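Local coordinates for galactose mutarotase related enzyme (Lactobacillus casei, PDB 3Q1N), which probably binds carbohydrate and may interconvert sugar anomers in the manner of a galactose mutarotase, at residues T40-H45 against A249-V254; I48-I53 against K134-A139; S155-D160 against P223-S228; E164-P169 against S213-A218. One frame throughout, in Å; residues are numbered along the deposited sequence. Where two conformers were deposited one is given.

Interaction 1. Residues T40-H45 against A249-V254. With EDO (1,2-ethanediol), chain K.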
loop_
_atom_site.group_PDB
_atom_site.type_symbol
_atom_site.label_atom_id
_atom_site.label_comp_id
_atom_site.label_asym_id
_atom_site.label_seq_id
_atom_site.Cartn_x
_atom_site.Cartn_y
_atom_site.Cartn_z
ATOM N N THR A 40 15.959 10.234 -8.146
ATOM C CA THR A 40 16.369 9.618 -9.405
ATOM C C THR A 40 15.307 8.614 -9.885
ATOM O O THR A 40 14.982 8.572 -11.075
ATOM C CB THR A 40 17.736 8.946 -9.234
ATOM O OG1 THR A 40 18.655 9.890 -8.654
ATOM C CG2 THR A 40 18.282 8.416 -10.598
ATOM N N PHE A 41 14.708 7.877 -8.936
ATOM C CA PHE A 41 13.716 6.838 -9.244
ATOM C C PHE A 41 12.335 7.091 -8.650
ATOM O O PHE A 41 11.332 6.901 -9.324
ATOM C CB PHE A 41 14.238 5.489 -8.748
ATOM C CG PHE A 41 15.545 5.101 -9.372
ATOM C CD1 PHE A 41 15.568 4.613 -10.666
ATOM C CD2 PHE A 41 16.737 5.207 -8.670
ATOM C CE1 PHE A 41 16.792 4.259 -11.276
ATOM C CE2 PHE A 41 17.960 4.859 -9.267
ATOM C CZ PHE A 41 17.981 4.378 -10.563
ATOM N N TRP A 42 12.284 7.486 -7.380
ATOM C CA TRP A 42 11.002 7.741 -6.723
ATOM C C TRP A 42 11.232 8.480 -5.422
ATOM O O TRP A 42 12.009 8.043 -4.597
ATOM C CB TRP A 42 10.252 6.411 -6.450
ATOM C CG TRP A 42 8.850 6.575 -6.041
ATOM C CD1 TRP A 42 7.906 7.367 -6.646
ATOM C CD2 TRP A 42 8.171 5.911 -4.945
ATOM N NE1 TRP A 42 6.716 7.263 -5.976
ATOM C CE2 TRP A 42 6.850 6.366 -4.941
ATOM C CE3 TRP A 42 8.572 5.003 -3.958
ATOM C CZ2 TRP A 42 5.907 5.930 -3.987
ATOM C CZ3 TRP A 42 7.624 4.578 -3.007
ATOM C CH2 TRP A 42 6.330 5.038 -3.037
ATOM N N ASN A 43 10.574 9.606 -5.234
ATOM C CA ASN A 43 10.887 10.448 -4.112
ATOM C C ASN A 43 10.077 10.189 -2.845
ATOM O O ASN A 43 10.070 11.037 -1.961
ATOM C CB ASN A 43 10.784 11.922 -4.505
ATOM C CG ASN A 43 9.427 12.322 -4.967
ATOM O OD1 ASN A 43 8.458 11.549 -4.933
ATOM N ND2 ASN A 43 9.337 13.564 -5.466
ATOM N N ARG A 44 9.385 9.043 -2.768
ATOM C CA ARG A 44 8.652 8.680 -1.558
ATOM C C ARG A 44 9.173 7.355 -0.993
ATOM O O ARG A 44 10.153 6.801 -1.527
ATOM C CB ARG A 44 7.183 8.624 -1.858
ATOM C CG ARG A 44 6.702 9.975 -2.367
ATOM C CD ARG A 44 5.323 9.920 -2.866
ATOM N NE ARG A 44 4.946 11.192 -3.499
ATOM C CZ ARG A 44 4.414 12.249 -2.869
ATOM N NH1 ARG A 44 4.150 12.253 -1.561
ATOM N NH2 ARG A 44 4.107 13.335 -3.580
ATOM N N HIS A 45 8.566 6.881 0.097
ATOM C CA HIS A 45 9.089 5.674 0.763
ATOM C C HIS A 45 7.981 4.607 0.909
ATOM O O HIS A 45 8.116 3.485 0.441
ATOM C CB HIS A 45 9.670 6.016 2.169
ATOM C CG HIS A 45 10.579 7.201 2.201
ATOM N ND1 HIS A 45 11.955 7.078 2.215
ATOM C CD2 HIS A 45 10.314 8.533 2.209
ATOM C CE1 HIS A 45 12.501 8.292 2.254
ATOM N NE2 HIS A 45 11.528 9.191 2.266
ATOM N N ALA A 249 15.126 0.799 -11.315
ATOM C CA ALA A 249 15.115 1.159 -9.912
ATOM C C ALA A 249 15.553 -0.044 -9.081
ATOM O O ALA A 249 15.138 -1.161 -9.371
ATOM C CB ALA A 249 13.734 1.613 -9.476
ATOM N N PRO A 250 16.378 0.184 -8.056
ATOM C CA PRO A 250 16.828 -0.884 -7.145
ATOM C C PRO A 250 15.820 -1.101 -6.013
ATOM O O PRO A 250 16.195 -1.226 -4.841
ATOM C CB PRO A 250 18.157 -0.322 -6.614
ATOM C CG PRO A 250 17.881 1.166 -6.565
ATOM C CD PRO A 250 17.048 1.478 -7.761
ATOM N N PHE A 251 14.544 -1.083 -6.367
ATOM C CA PHE A 251 13.446 -1.397 -5.403
ATOM C C PHE A 251 12.242 -2.008 -6.088
ATOM O O PHE A 251 12.047 -1.850 -7.278
ATOM C CB PHE A 251 13.057 -0.156 -4.570
ATOM C CG PHE A 251 12.210 0.887 -5.298
ATOM C CD1 PHE A 251 10.830 0.717 -5.506
ATOM C CD2 PHE A 251 12.788 2.068 -5.738
ATOM C CE1 PHE A 251 10.059 1.714 -6.141
ATOM C CE2 PHE A 251 12.011 3.065 -6.364
ATOM C CZ PHE A 251 10.681 2.876 -6.584
ATOM N N ILE A 252 11.448 -2.724 -5.297
ATOM C CA ILE A 252 10.158 -3.250 -5.707
ATOM C C ILE A 252 9.205 -2.954 -4.578
ATOM O O ILE A 252 9.548 -3.190 -3.404
ATOM C CB ILE A 252 10.222 -4.769 -5.984
ATOM C CG1 ILE A 252 11.172 -5.065 -7.144
ATOM C CG2 ILE A 252 8.768 -5.303 -6.333
ATOM C CD1 ILE A 252 11.481 -6.566 -7.296
ATOM N N ALA A 253 8.062 -2.321 -4.928
ATOM C CA ALA A 253 6.987 -2.095 -3.987
ATOM C C ALA A 253 6.018 -3.265 -3.967
ATOM O O ALA A 253 5.673 -3.830 -5.010
ATOM C CB ALA A 253 6.242 -0.756 -4.311
ATOM N N VAL A 254 5.555 -3.606 -2.763
ATOM C CA VAL A 254 4.610 -4.706 -2.554
ATOM C C VAL A 254 3.581 -4.122 -1.620
ATOM O O VAL A 254 3.878 -3.841 -0.457
ATOM C CB VAL A 254 5.291 -5.983 -1.987
ATOM C CG1 VAL A 254 4.240 -7.133 -1.958
ATOM C CG2 VAL A 254 6.536 -6.383 -2.847
HETATM C C1 EDO K . 4.069 6.169 -8.399
HETATM O O1 EDO K . 3.202 6.931 -9.236
HETATM C C2 EDO K . 3.664 6.392 -6.953
HETATM O O2 EDO K . 3.832 7.782 -6.614
#
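Ala249 and Pro250 lay two aliphatic C-H groups over one face of the Phe41 ring, and no hydrogen bond crosses between the segments. In this mutarotase-like beta fold the pair of CH-pi contacts packs the loop before strand 48-49 on the residues that lead into strand 251-258. Ala249 CA stands 3.9 Å from the Phe41 centroid, and Pro250 CD lies 17° off the ring normal. Thr40 CG2 covers the opposite face near its rim. Phe251 comes in beside them: its CZ touches Trp42 CB at 3.6 Å and its CE2 reaches Phe41 CB. Trp42 carries CG anti to its backbone N (chi1 -168°), and its six-membered ring meets the Phe251 ring obliquely, planes 37° apart. Around this contact, Trp35 meets the Phe251 ring and hydrogen-bonds Trp42 O, while Trp242 packs edge-to-face with Trp42. The indole nitrogen points elsewhere: Trp42 NE1 donates to O2 of a bound 1,2-ethanediol at 3.0 Å, near the ring plane.

Interaction 2. Residues I48-I53 against K134-A139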
loop_
_atom_site.group_PDB
_atom_site.type_symbol
_atom_site.label_atom_id
_atom_site.label_comp_id
_atom_site.label_asym_id
_atom_site.label_seq_id
_atom_site.Cartn_x
_atom_site.Cartn_y
_atom_site.Cartn_z
ATOM N N ILE A 48 0.661 6.107 2.816
ATOM C CA ILE A 48 -0.686 5.641 3.071
ATOM C C ILE A 48 -1.601 6.202 1.998
ATOM O O ILE A 48 -1.478 7.394 1.628
ATOM C CB ILE A 48 -1.172 6.065 4.487
ATOM C CG1 ILE A 48 -0.335 5.350 5.545
ATOM C CG2 ILE A 48 -2.696 5.714 4.655
ATOM C CD1 ILE A 48 -0.590 5.823 7.016
ATOM N N LEU A 49 -2.504 5.362 1.503
ATOM C CA LEU A 49 -3.434 5.683 0.401
ATOM C C LEU A 49 -4.847 5.688 0.975
ATOM O O LEU A 49 -5.392 4.646 1.297
ATOM C CB LEU A 49 -3.302 4.646 -0.719
ATOM C CG LEU A 49 -1.902 4.256 -1.192
ATOM C CD1 LEU A 49 -2.019 3.143 -2.249
ATOM C CD2 LEU A 49 -1.140 5.453 -1.736
ATOM N N PHE A 50 -5.426 6.873 1.140
ATOM C CA PHE A 50 -6.799 6.986 1.667
ATOM C C PHE A 50 -7.338 8.346 1.264
ATOM O O PHE A 50 -6.611 9.297 1.304
ATOM C CB PHE A 50 -6.807 6.907 3.204
ATOM C CG PHE A 50 -8.153 7.205 3.847
ATOM C CD1 PHE A 50 -9.070 6.172 4.063
ATOM C CD2 PHE A 50 -8.499 8.506 4.254
ATOM C CE1 PHE A 50 -10.294 6.399 4.659
ATOM C CE2 PHE A 50 -9.739 8.744 4.879
ATOM C CZ PHE A 50 -10.637 7.686 5.076
ATOM N N PRO A 51 -8.625 8.423 0.883
ATOM C CA PRO A 51 -9.664 7.406 0.752
ATOM C C PRO A 51 -9.761 6.775 -0.646
ATOM O O PRO A 51 -10.756 6.119 -0.952
ATOM C CB PRO A 51 -10.938 8.178 1.112
ATOM C CG PRO A 51 -10.683 9.525 0.578
ATOM C CD PRO A 51 -9.186 9.780 0.748
ATOM N N SER A 52 -8.767 7.013 -1.493
ATOM C CA SER A 52 -8.697 6.411 -2.826
ATOM C C SER A 52 -7.297 5.790 -3.014
ATOM O O SER A 52 -6.317 6.308 -2.477
ATOM C CB SER A 52 -8.927 7.510 -3.855
ATOM O OG SER A 52 -9.102 7.014 -5.153
ATOM N N ILE A 53 -7.230 4.721 -3.775
ATOM C CA ILE A 53 -5.997 4.097 -4.221
ATOM C C ILE A 53 -5.834 4.399 -5.693
ATOM O O ILE A 53 -6.754 4.242 -6.486
ATOM C CB ILE A 53 -6.078 2.577 -3.952
ATOM C CG1 ILE A 53 -6.035 2.295 -2.447
ATOM C CG2 ILE A 53 -4.932 1.818 -4.699
ATOM C CD1 ILE A 53 -6.474 0.807 -2.125
ATOM N N LYS A 134 -23.531 10.819 7.235
ATOM C CA LYS A 134 -23.717 10.210 5.929
ATOM C C LYS A 134 -22.949 8.898 5.875
ATOM O O LYS A 134 -21.945 8.751 6.557
ATOM C CB LYS A 134 -23.199 11.119 4.801
ATOM C CG LYS A 134 -23.962 12.434 4.713
ATOM C CD LYS A 134 -23.512 13.195 3.461
ATOM C CE LYS A 134 -22.075 13.691 3.468
ATOM N NZ LYS A 134 -21.756 14.586 4.649
ATOM N N SER A 135 -23.397 7.999 5.002
ATOM C CA SER A 135 -22.671 6.752 4.714
ATOM C C SER A 135 -21.387 7.081 3.981
ATOM O O SER A 135 -21.433 7.784 3.000
ATOM C CB SER A 135 -23.538 5.855 3.862
ATOM O OG SER A 135 -24.777 5.553 4.549
HETATM N N MSE A 136 -20.252 6.560 4.460
HETATM C CA MSE A 136 -18.911 6.933 3.949
HETATM C C MSE A 136 -18.252 5.776 3.206
HETATM O O MSE A 136 -17.906 4.755 3.794
HETATM C CB MSE A 136 -18.034 7.383 5.094
HETATM C CG MSE A 136 -16.636 7.867 4.652
HETATM SE SE MSE A 136 -15.456 8.423 6.057
HETATM C CE MSE A 136 -14.686 6.716 6.425
ATOM N N PRO A 137 -18.026 5.957 1.904
ATOM C CA PRO A 137 -17.336 4.941 1.110
ATOM C C PRO A 137 -15.846 5.298 1.060
ATOM O O PRO A 137 -15.496 6.454 0.940
ATOM C CB PRO A 137 -18.008 5.044 -0.238
ATOM C CG PRO A 137 -18.366 6.576 -0.330
ATOM C CD PRO A 137 -18.520 7.087 1.080
ATOM N N PHE A 138 -14.985 4.281 1.150
ATOM C CA PHE A 138 -13.539 4.556 1.099
ATOM C C PHE A 138 -12.764 3.344 0.636
ATOM O O PHE A 138 -13.269 2.213 0.627
ATOM C CB PHE A 138 -13.012 4.957 2.499
ATOM C CG PHE A 138 -12.905 3.795 3.440
ATOM C CD1 PHE A 138 -14.021 3.336 4.143
ATOM C CD2 PHE A 138 -11.741 3.098 3.549
ATOM C CE1 PHE A 138 -13.962 2.199 4.887
ATOM C CE2 PHE A 138 -11.640 1.947 4.324
ATOM C CZ PHE A 138 -12.783 1.494 5.031
ATOM N N ALA A 139 -11.534 3.630 0.208
ATOM C CA ALA A 139 -10.491 2.626 0.033
ATOM C C ALA A 139 -9.304 2.970 0.915
ATOM O O ALA A 139 -9.073 4.131 1.241
ATOM C CB ALA A 139 -10.031 2.520 -1.473
#
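The Phe50 and Phe138 rings meet obliquely, planes 44° apart and centroids 5.9 Å from each other. Phe50 places CG anti to its backbone N (chi1 172°), and its CE1 touches Phe138 CB at 3.8 Å and Phe138 CD2 as well. Phe138 sets CG between its backbone N and carbonyl carbon (chi1 74°), which leads its ring away while CB stays against Phe50 and Pro51. Selenomethionine Met136 approaches the edge of the Phe50 ring with its CE, a looser contact with Phe50 CZ at 4.4 Å. Pro51, which follows a cis peptide, puts CB over the centre of one Phe50 face, while Ile53 CD1 packs on Ala139 CB at 4.0 Å. The backbones are joined by one bond, Ala139 N to Pro51 O at 2.9 Å, its donor above the carbonyl plane. An alanine at Phe50 would probably open a gap beside Phe138 CB and Met136 CE, leaving the Phe138 ring less restrained. Tyr109 and Val128 also pack on Phe50, so the contact sits between the start of strand 136-147 and the large antiparallel sheet of this mutarotase-like fold. With every touching residue buried and a single backbone bond across, the joint depends mainly on the fit of rings and aliphatic groups.

Interaction 3. Residues S155-D160 against P223-S228. With EDO (1,2-ethanediol), chain P; EDO (1,2-ethanediol), chain L.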
loop_
_atom_site.group_PDB
_atom_site.type_symbol
_atom_site.label_atom_id
_atom_site.label_comp_id
_atom_site.label_asym_id
_atom_site.label_seq_id
_atom_site.Cartn_x
_atom_site.Cartn_y
_atom_site.Cartn_z
ATOM N N SER A 155 19.050 -5.509 -14.061
ATOM C CA SER A 155 17.836 -6.296 -13.894
ATOM C C SER A 155 17.688 -6.725 -12.439
ATOM O O SER A 155 18.678 -6.794 -11.685
ATOM C CB SER A 155 17.847 -7.526 -14.805
ATOM O OG SER A 155 18.946 -8.351 -14.513
ATOM N N PHE A 156 16.447 -7.015 -12.030
ATOM C CA PHE A 156 16.234 -7.487 -10.665
ATOM C C PHE A 156 16.983 -8.820 -10.490
ATOM O O PHE A 156 16.982 -9.675 -11.379
ATOM C CB PHE A 156 14.755 -7.656 -10.322
ATOM C CG PHE A 156 13.949 -6.402 -10.445
ATOM C CD1 PHE A 156 14.277 -5.276 -9.692
ATOM C CD2 PHE A 156 12.869 -6.359 -11.298
ATOM C CE1 PHE A 156 13.530 -4.112 -9.793
ATOM C CE2 PHE A 156 12.112 -5.175 -11.431
ATOM C CZ PHE A 156 12.445 -4.065 -10.663
ATOM N N ASP A 157 17.642 -9.008 -9.347
ATOM C CA ASP A 157 18.501 -10.202 -9.181
ATOM C C ASP A 157 17.757 -11.435 -8.669
ATOM O O ASP A 157 17.942 -11.857 -7.512
ATOM C CB ASP A 157 19.677 -9.877 -8.261
ATOM C CG ASP A 157 20.728 -10.976 -8.210
ATOM O OD1 ASP A 157 20.750 -11.837 -9.132
ATOM O OD2 ASP A 157 21.570 -10.958 -7.262
ATOM N N ASP A 158 16.937 -12.010 -9.544
ATOM C CA ASP A 158 16.206 -13.249 -9.276
ATOM C C ASP A 158 15.288 -13.173 -8.039
ATOM O O ASP A 158 15.302 -14.044 -7.184
ATOM C CB ASP A 158 17.186 -14.425 -9.197
ATOM C CG ASP A 158 17.987 -14.597 -10.481
ATOM O OD1 ASP A 158 17.469 -14.194 -11.567
ATOM O OD2 ASP A 158 19.111 -15.133 -10.387
ATOM N N TYR A 159 14.461 -12.128 -7.991
ATOM C CA TYR A 159 13.463 -11.956 -6.952
ATOM C C TYR A 159 12.135 -12.531 -7.409
ATOM O O TYR A 159 11.716 -12.357 -8.594
ATOM C CB TYR A 159 13.279 -10.470 -6.595
ATOM C CG TYR A 159 14.375 -9.955 -5.680
ATOM C CD1 TYR A 159 15.599 -9.510 -6.187
ATOM C CD2 TYR A 159 14.200 -9.944 -4.316
ATOM C CE1 TYR A 159 16.603 -9.108 -5.360
ATOM C CE2 TYR A 159 15.182 -9.495 -3.474
ATOM C CZ TYR A 159 16.388 -9.085 -3.994
ATOM O OH TYR A 159 17.403 -8.633 -3.187
ATOM N N ASP A 160 11.470 -13.225 -6.500
ATOM C CA ASP A 160 10.127 -13.727 -6.740
ATOM C C ASP A 160 9.258 -13.292 -5.582
ATOM O O ASP A 160 9.755 -12.960 -4.504
ATOM C CB ASP A 160 10.060 -15.283 -6.768
ATOM C CG ASP A 160 10.820 -15.952 -7.927
ATOM O OD1 ASP A 160 11.269 -15.346 -8.918
ATOM O OD2 ASP A 160 11.029 -17.174 -7.780
ATOM N N PRO A 223 17.184 -15.935 -3.904
ATOM C CA PRO A 223 18.148 -16.881 -3.339
ATOM C C PRO A 223 19.556 -16.293 -3.212
ATOM O O PRO A 223 20.384 -16.870 -2.505
ATOM C CB PRO A 223 18.145 -18.028 -4.345
ATOM C CG PRO A 223 17.683 -17.432 -5.631
ATOM C CD PRO A 223 16.698 -16.376 -5.220
ATOM N N HIS A 224 19.830 -15.171 -3.877
ATOM C CA HIS A 224 21.169 -14.562 -3.826
ATOM C C HIS A 224 21.319 -13.483 -2.765
ATOM O O HIS A 224 22.384 -12.881 -2.687
ATOM C CB HIS A 224 21.542 -13.909 -5.159
ATOM C CG HIS A 224 21.371 -14.793 -6.349
ATOM N ND1 HIS A 224 22.015 -16.009 -6.469
ATOM C CD2 HIS A 224 20.653 -14.628 -7.480
ATOM C CE1 HIS A 224 21.676 -16.564 -7.621
ATOM N NE2 HIS A 224 20.844 -15.748 -8.248
ATOM N N HIS A 225 20.271 -13.220 -1.984
ATOM C CA HIS A 225 20.293 -12.111 -1.037
ATOM C C HIS A 225 19.789 -12.496 0.318
ATOM O O HIS A 225 18.745 -13.141 0.440
ATOM C CB HIS A 225 19.487 -10.938 -1.587
ATOM C CG HIS A 225 20.120 -10.358 -2.789
ATOM N ND1 HIS A 225 21.095 -9.393 -2.701
ATOM C CD2 HIS A 225 20.038 -10.701 -4.094
ATOM C CE1 HIS A 225 21.581 -9.158 -3.904
ATOM N NE2 HIS A 225 20.953 -9.939 -4.769
ATOM N N ASP A 226 20.511 -12.028 1.325
ATOM C CA ASP A 226 20.292 -12.437 2.715
ATOM C C ASP A 226 18.959 -12.010 3.241
ATOM O O ASP A 226 18.281 -12.790 3.950
ATOM C CB ASP A 226 21.375 -11.843 3.643
ATOM C CG ASP A 226 22.689 -12.604 3.594
ATOM O OD1 ASP A 226 22.787 -13.630 2.879
ATOM O OD2 ASP A 226 23.654 -12.152 4.247
ATOM N N HIS A 227 18.573 -10.765 2.970
ATOM C CA HIS A 227 17.386 -10.231 3.571
ATOM C C HIS A 227 16.186 -10.473 2.624
ATOM O O HIS A 227 16.279 -10.431 1.372
ATOM C CB HIS A 227 17.551 -8.735 3.924
ATOM C CG HIS A 227 18.539 -8.492 5.027
ATOM N ND1 HIS A 227 18.279 -8.834 6.339
ATOM C CD2 HIS A 227 19.798 -7.983 5.013
ATOM C CE1 HIS A 227 19.334 -8.546 7.080
ATOM N NE2 HIS A 227 20.269 -8.027 6.299
ATOM N N SER A 228 15.093 -10.848 3.220
ATOM C CA SER A 228 13.820 -10.919 2.534
ATOM C C SER A 228 12.817 -10.374 3.521
ATOM O O SER A 228 13.142 -10.149 4.694
ATOM C CB SER A 228 13.477 -12.356 2.178
ATOM O OG SER A 228 13.420 -13.200 3.309
HETATM C C1 EDO P . 23.571 -16.323 0.349
HETATM O O1 EDO P . 22.710 -17.463 0.538
HETATM C C2 EDO P . 22.715 -15.135 -0.050
HETATM O O2 EDO P . 21.480 -15.122 0.695
HETATM C C1 EDO L . 23.614 -8.347 -6.907
HETATM O O1 EDO L . 24.040 -9.504 -6.145
HETATM C C2 EDO L . 23.236 -7.093 -6.092
HETATM O O2 EDO L . 24.286 -6.596 -5.223
HETATM O O HOH W 1 17.060 -8.814 -0.572
#
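Two neighbouring aspartates each accept a hydrogen bond from one of two neighbouring histidines: Asp157 from His225 and Asp158 from His224. Both bonds measure 2.8 Å, but their geometry differs. His224 NE2 uses the anti lone pair of Asp158 OD2, which lies in the imidazole plane, with the carboxylate turned 48° from the ring. His225 NE2 meets Asp157 OD2 on its anti side, 24° out of the carboxylate plane, and here carboxylate and ring stand nearly perpendicular (87°). Asp157 OD2 has a second donor, O1 of a bound 1,2-ethanediol, at 3.1 Å. The other oxygen of Asp158, OD1, forms a salt bridge with Lys151. Tyr159 OH sits over one face of His225, 3.2 Å from His225 CG. That hydroxyl is held by Gly149 N and by a water, with Tyr159 OH 2.6 Å from the water oxygen; the same water donates to His227 O. Asp157 is the centre of an inverse gamma turn, closed by Asp158 N donating to Phe156 O. A leucine in place of His225 would probably leave Asp157 OD2 without its protein donor and Tyr159 OH without the ring beneath it. This surface contact links the loop before strand 160-164 to the loop between strands 217-221 and 229-232. The nearby carboxylates would probably favour protonated imidazoles, lending the two histidine-carboxylate bonds some ionic character.

Interaction 4. Residues E164-P169 against S213-A218. With EDO (1,2-ethanediol), chain S.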
loop_
_atom_site.group_PDB
_atom_site.type_symbol
_atom_site.label_atom_id
_atom_site.label_comp_id
_atom_site.label_asym_id
_atom_site.label_seq_id
_atom_site.Cartn_x
_atom_site.Cartn_y
_atom_site.Cartn_z
ATOM N N GLU A 164 0.930 -17.659 -0.130
ATOM C CA GLU A 164 0.136 -18.757 0.401
ATOM C C GLU A 164 -0.990 -18.259 1.285
ATOM O O GLU A 164 -0.863 -17.188 1.887
ATOM C CB GLU A 164 1.026 -19.733 1.179
ATOM C CG GLU A 164 1.602 -19.230 2.472
ATOM C CD GLU A 164 0.634 -19.256 3.684
ATOM O OE1 GLU A 164 -0.342 -20.033 3.695
ATOM O OE2 GLU A 164 0.884 -18.498 4.644
ATOM N N PRO A 165 -2.110 -19.018 1.355
ATOM C CA PRO A 165 -2.413 -20.141 0.481
ATOM C C PRO A 165 -2.887 -19.629 -0.851
ATOM O O PRO A 165 -3.138 -18.443 -1.000
ATOM C CB PRO A 165 -3.573 -20.861 1.206
ATOM C CG PRO A 165 -4.293 -19.736 1.900
ATOM C CD PRO A 165 -3.145 -18.839 2.400
ATOM N N LEU A 166 -3.033 -20.522 -1.811
ATOM C CA LEU A 166 -3.560 -20.164 -3.122
ATOM C C LEU A 166 -4.562 -21.243 -3.542
ATOM O O LEU A 166 -4.195 -22.420 -3.674
ATOM C CB LEU A 166 -2.396 -20.015 -4.119
ATOM C CG LEU A 166 -2.554 -19.197 -5.376
ATOM C CD1 LEU A 166 -3.023 -17.736 -5.085
ATOM C CD2 LEU A 166 -1.249 -19.217 -6.210
ATOM N N ASN A 167 -5.821 -20.849 -3.726
ATOM C CA ASN A 167 -6.895 -21.815 -4.067
ATOM C C ASN A 167 -7.254 -21.825 -5.553
ATOM O O ASN A 167 -8.205 -22.507 -5.946
ATOM C CB ASN A 167 -8.171 -21.499 -3.303
ATOM C CG ASN A 167 -7.983 -21.520 -1.806
ATOM O OD1 ASN A 167 -7.126 -22.243 -1.264
ATOM N ND2 ASN A 167 -8.786 -20.723 -1.121
ATOM N N SER A 168 -6.526 -21.070 -6.369
ATOM C CA SER A 168 -6.706 -21.090 -7.824
ATOM C C SER A 168 -5.494 -20.360 -8.426
ATOM O O SER A 168 -4.739 -19.738 -7.684
ATOM C CB SER A 168 -8.042 -20.428 -8.229
ATOM O OG SER A 168 -8.062 -19.028 -8.013
ATOM N N PRO A 169 -5.284 -20.454 -9.753
ATOM C CA PRO A 169 -4.114 -19.818 -10.315
ATOM C C PRO A 169 -4.053 -18.331 -10.005
ATOM O O PRO A 169 -5.089 -17.704 -9.850
ATOM C CB PRO A 169 -4.281 -20.037 -11.802
ATOM C CG PRO A 169 -5.036 -21.349 -11.896
ATOM C CD PRO A 169 -5.991 -21.290 -10.744
ATOM N N SER A 213 -7.754 -13.075 -3.179
ATOM C CA SER A 213 -7.924 -12.510 -1.834
ATOM C C SER A 213 -7.639 -13.452 -0.692
ATOM O O SER A 213 -7.503 -13.015 0.457
ATOM C CB SER A 213 -9.328 -11.927 -1.681
ATOM O OG SER A 213 -9.540 -10.949 -2.665
ATOM N N GLU A 214 -7.544 -14.743 -0.985
ATOM C CA GLU A 214 -7.276 -15.722 0.034
ATOM C C GLU A 214 -5.833 -15.719 0.564
ATOM O O GLU A 214 -5.537 -16.406 1.560
ATOM C CB GLU A 214 -7.574 -17.114 -0.497
ATOM C CG GLU A 214 -6.612 -17.643 -1.602
ATOM C CD GLU A 214 -7.096 -17.364 -3.030
ATOM O OE1 GLU A 214 -7.801 -16.331 -3.272
ATOM O OE2 GLU A 214 -6.731 -18.167 -3.926
ATOM N N ILE A 215 -4.934 -15.016 -0.126
ATOM C CA ILE A 215 -3.524 -14.984 0.298
ATOM C C ILE A 215 -3.352 -14.437 1.705
ATOM O O ILE A 215 -3.919 -13.403 2.070
ATOM C CB ILE A 215 -2.644 -14.160 -0.696
ATOM C CG1 ILE A 215 -2.656 -14.850 -2.065
ATOM C CG2 ILE A 215 -1.175 -14.005 -0.139
ATOM C CD1 ILE A 215 -2.084 -13.963 -3.227
ATOM N N ALA A 216 -2.582 -15.161 2.501
ATOM C CA ALA A 216 -2.313 -14.777 3.872
ATOM C C ALA A 216 -0.907 -14.233 4.033
ATOM O O ALA A 216 -0.699 -13.323 4.824
ATOM C CB ALA A 216 -2.497 -15.992 4.779
ATOM N N LYS A 217 0.039 -14.805 3.289
ATOM C CA LYS A 217 1.432 -14.386 3.357
ATOM C C LYS A 217 2.018 -14.261 1.978
ATOM O O LYS A 217 1.718 -15.064 1.096
ATOM C CB LYS A 217 2.260 -15.350 4.194
ATOM C CG LYS A 217 1.771 -15.432 5.640
ATOM C CD LYS A 217 2.928 -15.870 6.535
ATOM C CE LYS A 217 2.480 -16.113 7.945
ATOM N NZ LYS A 217 3.641 -16.417 8.808
ATOM N N ALA A 218 2.812 -13.217 1.792
ATOM C CA ALA A 218 3.481 -12.963 0.515
ATOM C C ALA A 218 4.938 -12.570 0.831
ATOM O O ALA A 218 5.194 -11.601 1.570
ATOM C CB ALA A 218 2.774 -11.857 -0.249
HETATM C C1 EDO S . -2.044 -13.045 7.540
HETATM O O1 EDO S . -0.839 -13.852 7.666
HETATM C C2 EDO S . -1.948 -11.703 8.277
HETATM O O2 EDO S . -3.117 -11.107 8.826
#
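A classic beta bulge marks the place where the end of strand 160-164 pairs with the start of strand 217-221, near one edge of a large antiparallel sheet: Ala216 and Lys217 both face Glu164. Glu164 O takes two backbone donors, Ala216 N at 2.7 Å and Lys217 N at 2.9 Å, the latter nearly in line with the carbonyl. Glu164 N returns a bond to Lys217 O at 3.0 Å, completing an antiparallel hydrogen-bonded pair. On the sheet face carrying both residues, the Glu164 and Lys217 side chains lie side by side and point the same way. Their contact is made by Glu164 OE2 against Lys217 CG at 3.3 Å, whereas Lys217 NZ forms its salt bridge with Glu292. Beyond the bridge, a cis peptide precedes Pro165, whose CD packs on Ala216 CB at 3.8 Å and lies close to Glu214 O. Leu166 runs alongside Ile215, its CD1 meeting Ile215 CG1 at 4.2 Å. Pro165 O is buried here with no polar partner in the model. Glu214 bends at chi2 (-93°), and its side chain slides past that of Asn167 in the opposite direction, amide and carboxylate planes only 15° apart. The carboxylate bonds the departing loop by its backbone: Asn167 N donates to the anti lone pair of Glu214 OE2 at 2.8 Å.

In the fold
Interactions 2, 3 and 4 are all nested in the chain loop closed by interaction 1; interaction 2 closes before 3 opens, and 4 is nested within 3. Interactions 1 and 2 reach neighbouring strands of one sheet, 251-258 and 136-147, yet their centres are about 24 Å apart, on opposite sides of the chain's centre. Interactions 1 and 3, about 16 Å between centres, touch directly through Phe156, which packs on Ala249, Phe251 and Ile252. Interactions 3 and 4, centres about 21 Å apart, lie toward the two ends of the strand pair 160-164 and 217-221 in the nine-stranded sheet. Contacts distant in sequence thus fall on or beside two sheets of the mutarotase-like fold.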